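Local coordinates for protein abietadiene synthase, chloroplastic (Abies grandis, PDB 3S9V) that belongs to the terpene synthase family, as a large, mostly helical chloroplast protein with an N-terminal helical domain and a metal-binding domain, at residues V154-L159 / K177-K182; A185-I190 / E207-I212. All coordinates share one frame; numbering follows the deposited sequence.

Contact 1: V154-L159 / K177-K182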
ATOM      1  N   VAL A 154      -6.257  27.426  19.034  1.00 23.85           N
ATOM      2  CA  VAL A 154      -6.654  26.984  20.356  1.00 22.32           C
ATOM      3  C   VAL A 154      -5.756  27.374  21.542  1.00 22.21           C
ATOM      4  O   VAL A 154      -6.254  27.678  22.629  1.00 19.60           O
ATOM      5  CB  VAL A 154      -6.850  25.449  20.311  1.00 22.34           C
ATOM      6  CG1 VAL A 154      -6.816  24.874  21.690  1.00 29.02           C
ATOM      7  CG2 VAL A 154      -8.187  25.125  19.607  1.00 11.69           C
ATOM      8  N   PHE A 155      -4.444  27.382  21.351  1.00 22.49           N
ATOM      9  CA  PHE A 155      -3.556  27.717  22.457  1.00 20.75           C
ATOM     10  C   PHE A 155      -3.633  29.184  22.919  1.00 20.76           C
ATOM     11  O   PHE A 155      -3.699  29.456  24.118  1.00 21.62           O
ATOM     12  CB  PHE A 155      -2.110  27.347  22.101  1.00 21.33           C
ATOM     13  CG  PHE A 155      -1.138  27.524  23.237  1.00 15.68           C
ATOM     14  CD1 PHE A 155      -1.225  26.732  24.373  1.00 17.95           C
ATOM     15  CD2 PHE A 155      -0.129  28.473  23.160  1.00 23.01           C
ATOM     16  CE1 PHE A 155      -0.319  26.880  25.422  1.00 22.63           C
ATOM     17  CE2 PHE A 155       0.785  28.629  24.203  1.00 28.25           C
ATOM     18  CZ  PHE A 155       0.689  27.829  25.336  1.00 25.43           C
ATOM     19  N   PRO A 156      -3.624  30.147  21.981  1.00 22.40           N
ATOM     20  CA  PRO A 156      -3.698  31.539  22.443  1.00 22.62           C
ATOM     21  C   PRO A 156      -5.060  31.888  23.040  1.00 23.68           C
ATOM     22  O   PRO A 156      -5.159  32.722  23.946  1.00 24.91           O
ATOM     23  CB  PRO A 156      -3.387  32.341  21.185  1.00 15.72           C
ATOM     24  CG  PRO A 156      -2.523  31.405  20.388  1.00 20.26           C
ATOM     25  CD  PRO A 156      -3.231  30.087  20.564  1.00 20.64           C
ATOM     26  N   ALA A 157      -6.105  31.240  22.542  1.00 23.32           N
ATOM     27  CA  ALA A 157      -7.445  31.482  23.049  1.00 21.43           C
ATOM     28  C   ALA A 157      -7.500  31.182  24.543  1.00 24.23           C
ATOM     29  O   ALA A 157      -8.150  31.902  25.295  1.00 29.20           O
ATOM     30  CB  ALA A 157      -8.453  30.624  22.304  1.00 22.99           C
ATOM     31  N   MET A 158      -6.819  30.124  24.974  1.00 22.89           N
ATOM     32  CA  MET A 158      -6.800  29.769  26.390  1.00 21.29           C
ATOM     33  C   MET A 158      -5.843  30.687  27.151  1.00 25.85           C
ATOM     34  O   MET A 158      -6.049  30.950  28.338  1.00 26.48           O
ATOM     35  CB  MET A 158      -6.388  28.304  26.592  1.00 19.76           C
ATOM     36  CG  MET A 158      -7.428  27.271  26.140  1.00 18.34           C
ATOM     37  SD  MET A 158      -7.063  25.587  26.741  1.00 14.30           S
ATOM     38  CE  MET A 158      -5.477  25.303  25.938  1.00 11.00           C
ATOM     39  N   LEU A 159      -4.796  31.171  26.477  1.00 22.82           N
ATOM     40  CA  LEU A 159      -3.855  32.090  27.122  1.00 23.14           C
ATOM     41  C   LEU A 159      -4.638  33.305  27.604  1.00 24.05           C
ATOM     42  O   LEU A 159      -4.420  33.798  28.714  1.00 23.69           O
ATOM     43  CB  LEU A 159      -2.760  32.555  26.147  1.00 22.22           C
ATOM     44  CG  LEU A 159      -1.536  31.651  25.966  1.00 25.35           C
ATOM     45  CD1 LEU A 159      -0.567  32.272  24.964  1.00 21.01           C
ATOM     46  CD2 LEU A 159      -0.854  31.449  27.305  1.00 18.42           C
ATOM     47  N   LYS A 177       3.657  35.916  23.972  1.00 40.38           N
ATOM     48  CA  LYS A 177       3.108  37.208  23.584  1.00 40.68           C
ATOM     49  C   LYS A 177       2.870  37.260  22.079  1.00 37.47           C
ATOM     50  O   LYS A 177       1.858  37.778  21.621  1.00 39.58           O
ATOM     51  CB  LYS A 177       4.049  38.348  23.987  1.00 44.11           C
ATOM     52  CG  LYS A 177       3.469  39.717  23.673  1.00 52.48           C
ATOM     53  CD  LYS A 177       4.497  40.836  23.758  1.00 63.74           C
ATOM     54  CE  LYS A 177       3.888  42.150  23.274  1.00 66.39           C
ATOM     55  NZ  LYS A 177       4.886  43.249  23.198  1.00 70.16           N
ATOM     56  N   GLN A 178       3.801  36.711  21.313  1.00 36.76           N
ATOM     57  CA  GLN A 178       3.691  36.716  19.859  1.00 37.20           C
ATOM     58  C   GLN A 178       2.709  35.710  19.266  1.00 36.89           C
ATOM     59  O   GLN A 178       2.188  35.930  18.172  1.00 39.02           O
ATOM     60  CB  GLN A 178       5.071  36.507  19.235  1.00 40.35           C
ATOM     61  CG  GLN A 178       5.955  37.745  19.259  1.00 48.84           C
ATOM     62  CD  GLN A 178       7.425  37.401  19.164  1.00 54.45           C
ATOM     63  OE1 GLN A 178       7.815  36.504  18.415  1.00 55.73           O
ATOM     64  NE2 GLN A 178       8.253  38.117  19.921  1.00 55.80           N
ATOM     65  N   ILE A 179       2.442  34.609  19.958  1.00 29.20           N
ATOM     66  CA  ILE A 179       1.505  33.653  19.391  1.00 28.60           C
ATOM     67  C   ILE A 179       0.083  34.203  19.507  1.00 29.97           C
ATOM     68  O   ILE A 179      -0.782  33.894  18.685  1.00 28.32           O
ATOM     69  CB  ILE A 179       1.608  32.273  20.073  1.00 23.64           C
ATOM     70  CG1 ILE A 179       1.006  31.210  19.159  1.00 22.36           C
ATOM     71  CG2 ILE A 179       0.884  32.281  21.405  1.00 20.80           C
ATOM     72  CD1 ILE A 179       1.228  29.802  19.646  1.00 24.93           C
ATOM     73  N   ILE A 180      -0.153  35.030  20.520  1.00 30.54           N
ATOM     74  CA  ILE A 180      -1.468  35.636  20.710  1.00 32.33           C
ATOM     75  C   ILE A 180      -1.698  36.656  19.599  1.00 37.06           C
ATOM     76  O   ILE A 180      -2.778  36.721  19.008  1.00 39.77           O
ATOM     77  CB  ILE A 180      -1.570  36.348  22.077  1.00 29.69           C
ATOM     78  CG1 ILE A 180      -1.603  35.310  23.200  1.00 24.63           C
ATOM     79  CG2 ILE A 180      -2.815  37.222  22.124  1.00 30.52           C
ATOM     80  CD1 ILE A 180      -1.511  35.905  24.585  1.00 20.63           C
ATOM     81  N   GLU A 181      -0.672  37.448  19.311  1.00 40.47           N
ATOM     82  CA  GLU A 181      -0.760  38.457  18.263  1.00 44.73           C
ATOM     83  C   GLU A 181      -0.999  37.807  16.902  1.00 45.14           C
ATOM     84  O   GLU A 181      -1.784  38.309  16.089  1.00 46.51           O
ATOM     85  CB  GLU A 181       0.529  39.282  18.220  1.00 47.28           C
ATOM     86  CG  GLU A 181       0.566  40.323  17.111  1.00 62.18           C
ATOM     87  CD  GLU A 181       1.914  41.015  17.001  1.00 71.84           C
ATOM     88  OE1 GLU A 181       2.077  41.863  16.094  1.00 70.12           O
ATOM     89  OE2 GLU A 181       2.809  40.710  17.821  1.00 75.98           O
ATOM     90  N   LYS A 182      -0.321  36.687  16.658  1.00 43.73           N
ATOM     91  CA  LYS A 182      -0.452  35.979  15.392  1.00 43.19           C
ATOM     92  C   LYS A 182      -1.842  35.377  15.234  1.00 42.70           C
ATOM     93  O   LYS A 182      -2.390  35.359  14.135  1.00 43.88           O
ATOM     94  CB  LYS A 182       0.603  34.875  15.280  1.00 45.85           C
ATOM     95  CG  LYS A 182       0.618  34.200  13.922  1.00 56.07           C
ATOM     96  CD  LYS A 182       1.659  33.090  13.842  1.00 65.63           C
ATOM     97  CE  LYS A 182       1.607  32.390  12.483  1.00 65.40           C
ATOM     98  NZ  LYS A 182       2.594  31.278  12.373  1.00 67.14           N
TER
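The backbone O of F155 has two N-H donors of its own segment: L159 N at 3.1 Å and, more weakly, M158 N at 3.3 Å. One residue on, P156 has no N-H to give to the preceding turn, and helix 151-164 kinks there. The same proline is where helix 174-187 comes in, with P156 CA 5.0 Å from I180 CA. The short axes approach to 8.9 Å and cross at -111°, so the two helices meet steeply, over about one turn each. Consecutive in the chain, they make a steep helix-helix crossing in an all-helical lobe far from the molecular centre, consistent with the inserted γ domain of plant αβγ terpene synthases.

I179 and I180 both come against P156, I179 at CG and I180 at CB. The I179 side chain crosses the ring at about a right angle; its CG1 is anti to the backbone N (chi1 -160°), which leaves CG2 in the crowded position, 3.7 Å from P156 CG. P156 CG also rests against the carbonyl of I179, 3.5 Å from its O. From I179, CD1 extends obliquely to F155 CD2, at 4.0 Å. I180, with CG1 anti to its carbonyl carbon, instead sends CG1 and CD1 across to L159, where its CG1 lies 3.7 Å from L159 CD1. That leucine methyl also meets I179 CG2, bridging both isoleucines, while L159 CG sits over one face of the F155 ring, toward its rim. F151 stacks on F155, and a K182-E152 salt bridge ties the two helices beside this apolar core.

Contact 2: A185-I190 / E207-I212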
ATOM      1  N   ALA A 185      -4.213  38.015  14.139  1.00 47.78           N
ATOM      2  CA  ALA A 185      -4.039  38.353  12.729  1.00 49.24           C
ATOM      3  C   ALA A 185      -4.498  37.210  11.827  1.00 51.48           C
ATOM      4  O   ALA A 185      -4.569  37.356  10.604  1.00 52.80           O
ATOM      5  CB  ALA A 185      -2.582  38.677  12.450  1.00 48.25           C
ATOM      6  N   LYS A 186      -4.807  36.072  12.438  1.00 50.81           N
ATOM      7  CA  LYS A 186      -5.256  34.900  11.697  1.00 48.82           C
ATOM      8  C   LYS A 186      -6.783  34.869  11.681  1.00 45.52           C
ATOM      9  O   LYS A 186      -7.397  34.502  10.683  1.00 45.09           O
ATOM     10  CB  LYS A 186      -4.703  33.632  12.357  1.00 53.86           C
ATOM     11  CG  LYS A 186      -4.861  32.349  11.549  1.00 57.15           C
ATOM     12  CD  LYS A 186      -4.119  31.197  12.228  1.00 63.41           C
ATOM     13  CE  LYS A 186      -4.259  29.891  11.454  1.00 66.78           C
ATOM     14  NZ  LYS A 186      -3.551  28.767  12.131  1.00 67.29           N
ATOM     15  N   LEU A 187      -7.391  35.262  12.793  1.00 42.75           N
ATOM     16  CA  LEU A 187      -8.841  35.285  12.894  1.00 43.43           C
ATOM     17  C   LEU A 187      -9.447  36.293  11.923  1.00 47.00           C
ATOM     18  O   LEU A 187     -10.376  35.964  11.182  1.00 47.44           O
ATOM     19  CB  LEU A 187      -9.262  35.615  14.326  1.00 36.02           C
ATOM     20  CG  LEU A 187      -9.581  34.442  15.264  1.00 36.42           C
ATOM     21  CD1 LEU A 187      -8.659  33.252  15.013  1.00 30.25           C
ATOM     22  CD2 LEU A 187      -9.457  34.937  16.700  1.00 31.99           C
ATOM     23  N   LYS A 188      -8.917  37.515  11.924  1.00 47.68           N
ATOM     24  CA  LYS A 188      -9.413  38.568  11.039  1.00 49.87           C
ATOM     25  C   LYS A 188      -9.125  38.251   9.577  1.00 49.78           C
ATOM     26  O   LYS A 188      -9.522  38.994   8.680  1.00 49.83           O
ATOM     27  CB  LYS A 188      -8.769  39.914  11.395  1.00 53.72           C
ATOM     28  CG  LYS A 188      -9.109  40.416  12.789  1.00 65.80           C
ATOM     29  CD  LYS A 188      -8.428  41.744  13.094  1.00 67.84           C
ATOM     30  CE  LYS A 188      -8.773  42.220  14.502  1.00 74.37           C
ATOM     31  NZ  LYS A 188      -8.071  43.481  14.875  1.00 75.54           N
ATOM     32  N   ARG A 189      -8.446  37.136   9.342  1.00 48.29           N
ATOM     33  CA  ARG A 189      -8.085  36.734   7.993  1.00 47.87           C
ATOM     34  C   ARG A 189      -8.884  35.516   7.513  1.00 48.49           C
ATOM     35  O   ARG A 189      -8.693  35.043   6.395  1.00 50.07           O
ATOM     36  CB  ARG A 189      -6.584  36.448   7.961  1.00 48.24           C
ATOM     37  CG  ARG A 189      -5.967  36.297   6.589  1.00 57.60           C
ATOM     38  CD  ARG A 189      -4.452  36.274   6.714  1.00 62.08           C
ATOM     39  NE  ARG A 189      -4.012  35.272   7.681  1.00 72.01           N
ATOM     40  CZ  ARG A 189      -2.781  35.190   8.175  1.00 72.84           C
ATOM     41  NH1 ARG A 189      -1.852  36.057   7.795  1.00 72.43           N
ATOM     42  NH2 ARG A 189      -2.479  34.240   9.051  1.00 69.93           N
ATOM     43  N   ILE A 190      -9.784  35.016   8.356  1.00 49.05           N
ATOM     44  CA  ILE A 190     -10.598  33.854   8.000  1.00 48.35           C
ATOM     45  C   ILE A 190     -11.789  34.204   7.109  1.00 47.95           C
ATOM     46  O   ILE A 190     -12.554  35.121   7.412  1.00 44.18           O
ATOM     47  CB  ILE A 190     -11.128  33.133   9.265  1.00 47.59           C
ATOM     48  CG1 ILE A 190      -9.974  32.406   9.965  1.00 48.55           C
ATOM     49  CG2 ILE A 190     -12.241  32.159   8.888  1.00 36.87           C
ATOM     50  CD1 ILE A 190     -10.353  31.749  11.279  1.00 40.05           C
ATOM     51  N   GLU A 207     -13.451  25.549  19.827  1.00 20.01           N
ATOM     52  CA  GLU A 207     -13.196  26.002  21.185  1.00 17.23           C
ATOM     53  C   GLU A 207     -12.248  27.207  21.174  1.00 16.75           C
ATOM     54  O   GLU A 207     -12.165  27.957  22.150  1.00 19.42           O
ATOM     55  CB  GLU A 207     -12.625  24.865  22.050  1.00 15.68           C
ATOM     56  CG  GLU A 207     -11.204  24.443  21.711  1.00 15.80           C
ATOM     57  CD  GLU A 207     -11.134  23.319  20.695  1.00 20.93           C
ATOM     58  OE1 GLU A 207     -12.081  23.176  19.888  1.00 17.32           O
ATOM     59  OE2 GLU A 207     -10.116  22.586  20.695  1.00 19.27           O
ATOM     60  N   GLY A 208     -11.558  27.404  20.057  1.00 19.72           N
ATOM     61  CA  GLY A 208     -10.645  28.531  19.946  1.00 22.75           C
ATOM     62  C   GLY A 208     -11.158  29.653  19.055  1.00 27.47           C
ATOM     63  O   GLY A 208     -10.419  30.584  18.740  1.00 27.14           O
ATOM     64  N   LEU A 209     -12.424  29.571  18.651  1.00 27.81           N
ATOM     65  CA  LEU A 209     -13.024  30.588  17.786  1.00 25.73           C
ATOM     66  C   LEU A 209     -14.324  31.121  18.388  1.00 25.61           C
ATOM     67  O   LEU A 209     -15.097  31.803  17.718  1.00 24.95           O
ATOM     68  CB  LEU A 209     -13.322  29.979  16.416  1.00 24.21           C
ATOM     69  CG  LEU A 209     -12.148  29.291  15.730  1.00 23.09           C
ATOM     70  CD1 LEU A 209     -12.675  28.403  14.626  1.00 31.51           C
ATOM     71  CD2 LEU A 209     -11.170  30.332  15.189  1.00 23.46           C
ATOM     72  N   GLN A 210     -14.551  30.803  19.656  1.00 25.58           N
ATOM     73  CA  GLN A 210     -15.753  31.211  20.375  1.00 29.95           C
ATOM     74  C   GLN A 210     -16.069  32.703  20.403  1.00 33.05           C
ATOM     75  O   GLN A 210     -17.204  33.084  20.674  1.00 38.06           O
ATOM     76  CB  GLN A 210     -15.679  30.728  21.818  1.00 29.64           C
ATOM     77  CG  GLN A 210     -15.496  29.245  21.978  1.00 28.26           C
ATOM     78  CD  GLN A 210     -15.482  28.849  23.427  1.00 26.33           C
ATOM     79  OE1 GLN A 210     -16.485  28.986  24.123  1.00 28.56           O
ATOM     80  NE2 GLN A 210     -14.341  28.360  23.899  1.00 27.00           N
ATOM     81  N   GLU A 211     -15.081  33.553  20.154  1.00 33.88           N
ATOM     82  CA  GLU A 211     -15.336  34.988  20.190  1.00 33.88           C
ATOM     83  C   GLU A 211     -15.708  35.562  18.823  1.00 33.72           C
ATOM     84  O   GLU A 211     -16.249  36.665  18.744  1.00 34.18           O
ATOM     85  CB  GLU A 211     -14.114  35.751  20.724  1.00 33.84           C
ATOM     86  CG  GLU A 211     -13.432  35.139  21.936  1.00 51.43           C
ATOM     87  CD  GLU A 211     -12.115  34.460  21.576  1.00 63.23           C
ATOM     88  OE1 GLU A 211     -12.135  33.530  20.738  1.00 64.82           O
ATOM     89  OE2 GLU A 211     -11.060  34.855  22.127  1.00 64.32           O
ATOM     90  N   ILE A 212     -15.444  34.827  17.748  1.00 31.98           N
ATOM     91  CA  ILE A 212     -15.743  35.364  16.424  1.00 35.10           C
ATOM     92  C   ILE A 212     -16.741  34.589  15.579  1.00 35.45           C
ATOM     93  O   ILE A 212     -16.939  34.918  14.411  1.00 40.51           O
ATOM     94  CB  ILE A 212     -14.457  35.496  15.580  1.00 39.11           C
ATOM     95  CG1 ILE A 212     -14.041  34.116  15.054  1.00 42.76           C
ATOM     96  CG2 ILE A 212     -13.344  36.107  16.428  1.00 38.50           C
ATOM     97  CD1 ILE A 212     -12.876  34.141  14.093  1.00 50.81           C
TER
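A type I beta turn from L187 to I190, closed by I190 N to L187 O at 3.0 Å, follows the last turn of helix 174-187, while the facing loop bends back on itself through I212 N to L209 O, also 3.0 Å; the nearest CA atoms, those of L187 and I212, stand 7.8 Å apart. L187 buries the largest share of the contact, followed by I212. Its chi1 of -95° departs from a staggered minimum and turns the branch obliquely against I212, so that L187 CG lies 3.5 Å from I212 CD1, a tight approach. I212 reaches it with CG1 in the crowded position between backbone N and carbonyl carbon (chi1 77°), and its CG2 lies alongside L187 CD2. The other leucine methyl, L187 CD1, meets L209 CD2 at 3.9 Å. I190 comes in from the turn, its CD1 4.2 Å from L209 CD2. Within the loop, Q210 NE2 donates almost straight (175°) to a lone pair of E207 O at 2.8 Å, pinning the side-chain amide to the backbone. R183, on the same helix as L187, bonds to G208 O and forms a salt bridge with E211 OE1. The four aliphatic chains themselves join only through apolar contacts: dispersion and the burial of L187 and L209 hold them, so the direction and register are probably set by more specific bonds, such as those of the turns and of R183.

How the contacts relate
Helix 174-187 is common to both contacts: its middle crosses helix 151-164 in contact 1, and its end, with the turn beyond, leans on the loop 207-212 in contact 2. Their centres are 11 Å apart, and they touch directly, A157 CB packing on G208 CA at 3.8 Å and V154 on E207 and G208. Contact 1 is a buried helix-helix crossing built round a proline and two isoleucines, with an aromatic ring at the side; contact 2 is only partly buried, purely aliphatic and edged by the exposed I212. Both are apolar across the interface, with a salt bridge beside each.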